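Local coordinates for probable host range protein 2-3 (Myxoma virus, PDB 5CZ3) that probably acts as a poxvirus host-range factor of the C7 family, helping the virus to multiply in different cell types, at residues Ser110-Asp113 / Val114-Thr117. Sequence-based numbering, arbitrary orientation.
Sequences SYTD and VYPT
Tyr111 and Thr112, in the short helix 109-112, are bonded to Val114 and Tyr115 by two successive i to i+3 backbone bonds. Val114 N donates to Tyr111 O at 3.2 Å. One residue on, Tyr115 N makes a weak bond to Thr112 O at 3.3 Å and closes a type I beta turn from Thr112 to Tyr115. Tyr115 then takes an extended backbone conformation (psi 145°), and the chain runs out through Pro116 toward a strand.

The Tyr115 side chain turns back along the turn: with chi1 at -71° the ring swings to the side of its own N, away from its carbonyl, and lays one face against the backbone of Tyr111 and Thr112. Thr112 CA stands 3.8 Å from the centroid of the Tyr115 ring, nearly over it, in a CH-pi contact. Tyr111 O is on the same face, 3.4 Å from Tyr115 CD1, while Thr112 CG2 comes to 4.1 Å from Tyr115 CE2. Val114 meets the helix differently, through one methyl: Val114 CG2 is 3.1 Å from Tyr111 O, close packing beside the carbonyl that Val114 N also uses, and 3.8 Å from Ser110 O.

The phenol ends of the two tyrosines link the helix and the turn to other parts of the chain. Tyr115 OH hydrogen-bonds with Ser32 OG and Ser105 N, holding the buried ring at its phenol end, and Tyr111 OH with Glu5 OE2. In this beta-sandwich protein the turn thus joins helix 109-112, which follows strand 99-104, to strand 117-121; there Thr117 bonds through its backbone to Asp131 and through OG1 to Asn36 of the parallel neighbour, strand 34-40.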
ATOM      1  N   SER A 110      13.443  11.919   1.805  1.00 66.25           N
ATOM      2  CA  SER A 110      13.579  12.025   0.358  1.00 62.67           C
ATOM      3  C   SER A 110      12.689  11.007  -0.352  1.00 57.00           C
ATOM      4  O   SER A 110      12.335  11.180  -1.518  1.00 55.05           O
ATOM      5  CB  SER A 110      15.037  11.831  -0.055  1.00 65.03           C
ATOM      6  OG  SER A 110      15.578  10.661   0.535  1.00 65.45           O
ATOM      7  N   TYR A 111      12.334   9.945   0.367  1.00 55.01           N
ATOM      8  CA  TYR A 111      11.438   8.918  -0.146  1.00 50.93           C
ATOM      9  C   TYR A 111      10.034   9.027   0.444  1.00 49.96           C
ATOM     10  O   TYR A 111       9.045   8.984  -0.283  1.00 48.01           O
ATOM     11  CB  TYR A 111      12.008   7.528   0.141  1.00 50.21           C
ATOM     12  CG  TYR A 111      13.018   7.050  -0.876  1.00 50.73           C
ATOM     13  CD1 TYR A 111      12.972   7.494  -2.191  1.00 50.06           C
ATOM     14  CD2 TYR A 111      14.014   6.150  -0.523  1.00 52.23           C
ATOM     15  CE1 TYR A 111      13.892   7.056  -3.126  1.00 50.71           C
ATOM     16  CE2 TYR A 111      14.939   5.705  -1.450  1.00 52.65           C
ATOM     17  CZ  TYR A 111      14.873   6.161  -2.749  1.00 51.94           C
ATOM     18  OH  TYR A 111      15.790   5.721  -3.675  1.00 53.06           O
ATOM     19  N   THR A 112       9.947   9.166   1.762  1.00 52.92           N
ATOM     20  CA  THR A 112       8.655   9.129   2.441  1.00 53.70           C
ATOM     21  C   THR A 112       7.773  10.327   2.098  1.00 56.04           C
ATOM     22  O   THR A 112       6.547  10.235   2.161  1.00 54.87           O
ATOM     23  CB  THR A 112       8.823   9.064   3.972  1.00 55.22           C
ATOM     24  OG1 THR A 112       9.392  10.289   4.448  1.00 57.94           O
ATOM     25  CG2 THR A 112       9.717   7.897   4.360  1.00 55.61           C
ATOM     26  N   ASP A 113       8.396  11.444   1.733  1.00 60.05           N
ATOM     27  CA  ASP A 113       7.650  12.660   1.418  1.00 61.53           C
ATOM     28  C   ASP A 113       6.924  12.566   0.082  1.00 58.92           C
ATOM     29  O   ASP A 113       6.002  13.335  -0.178  1.00 60.06           O
ATOM     30  CB  ASP A 113       8.574  13.879   1.410  1.00 66.24           C
ATOM     31  CG  ASP A 113       9.035  14.271   2.799  1.00 72.06           C
ATOM     32  OD1 ASP A 113       8.458  13.764   3.783  1.00 73.97           O
ATOM     33  OD2 ASP A 113       9.975  15.088   2.905  1.00 76.53           O
ATOM     34  N   VAL A 114       7.338  11.633  -0.769  1.00 56.44           N
ATOM     35  CA  VAL A 114       6.682  11.477  -2.062  1.00 53.47           C
ATOM     36  C   VAL A 114       5.827  10.214  -2.119  1.00 50.38           C
ATOM     37  O   VAL A 114       5.326   9.846  -3.182  1.00 49.55           O
ATOM     38  CB  VAL A 114       7.699  11.468  -3.223  1.00 53.67           C
ATOM     39  CG1 VAL A 114       8.223  12.875  -3.478  1.00 56.29           C
ATOM     40  CG2 VAL A 114       8.837  10.507  -2.944  1.00 53.69           C
ATOM     41  N   TYR A 115       5.661   9.552  -0.977  1.00 48.56           N
ATOM     42  CA  TYR A 115       4.646   8.513  -0.856  1.00 45.92           C
ATOM     43  C   TYR A 115       3.277   9.161  -1.023  1.00 45.12           C
ATOM     44  O   TYR A 115       3.071  10.295  -0.587  1.00 46.65           O
ATOM     45  CB  TYR A 115       4.715   7.797   0.498  1.00 45.70           C
ATOM     46  CG  TYR A 115       5.906   6.886   0.713  1.00 45.08           C
ATOM     47  CD1 TYR A 115       6.751   6.536  -0.333  1.00 43.53           C
ATOM     48  CD2 TYR A 115       6.171   6.358   1.974  1.00 45.68           C
ATOM     49  CE1 TYR A 115       7.838   5.696  -0.122  1.00 44.10           C
ATOM     50  CE2 TYR A 115       7.248   5.521   2.192  1.00 45.63           C
ATOM     51  CZ  TYR A 115       8.078   5.191   1.144  1.00 45.11           C
ATOM     52  OH  TYR A 115       9.149   4.356   1.368  1.00 45.74           O
ATOM     53  N   PRO A 116       2.332   8.451  -1.651  1.00 42.54           N
ATOM     54  CA  PRO A 116       0.982   9.009  -1.752  1.00 42.63           C
ATOM     55  C   PRO A 116       0.221   8.890  -0.431  1.00 43.39           C
ATOM     56  O   PRO A 116       0.512   8.003   0.373  1.00 42.37           O
ATOM     57  CB  PRO A 116       0.335   8.160  -2.846  1.00 40.87           C
ATOM     58  CG  PRO A 116       1.037   6.852  -2.753  1.00 39.99           C
ATOM     59  CD  PRO A 116       2.457   7.166  -2.360  1.00 40.69           C
ATOM     60  N   THR A 117      -0.738   9.785  -0.213  1.00 44.78           N
ATOM     61  CA  THR A 117      -1.525   9.784   1.014  1.00 45.68           C
ATOM     62  C   THR A 117      -3.013   9.698   0.701  1.00 46.51           C
ATOM     63  O   THR A 117      -3.541  10.494  -0.076  1.00 47.62           O
ATOM     64  CB  THR A 117      -1.254  11.042   1.858  1.00 48.51           C
ATOM     65  OG1 THR A 117       0.151  11.151   2.116  1.00 48.78           O
ATOM     66  CG2 THR A 117      -2.005  10.973   3.179  1.00 50.16           C
TER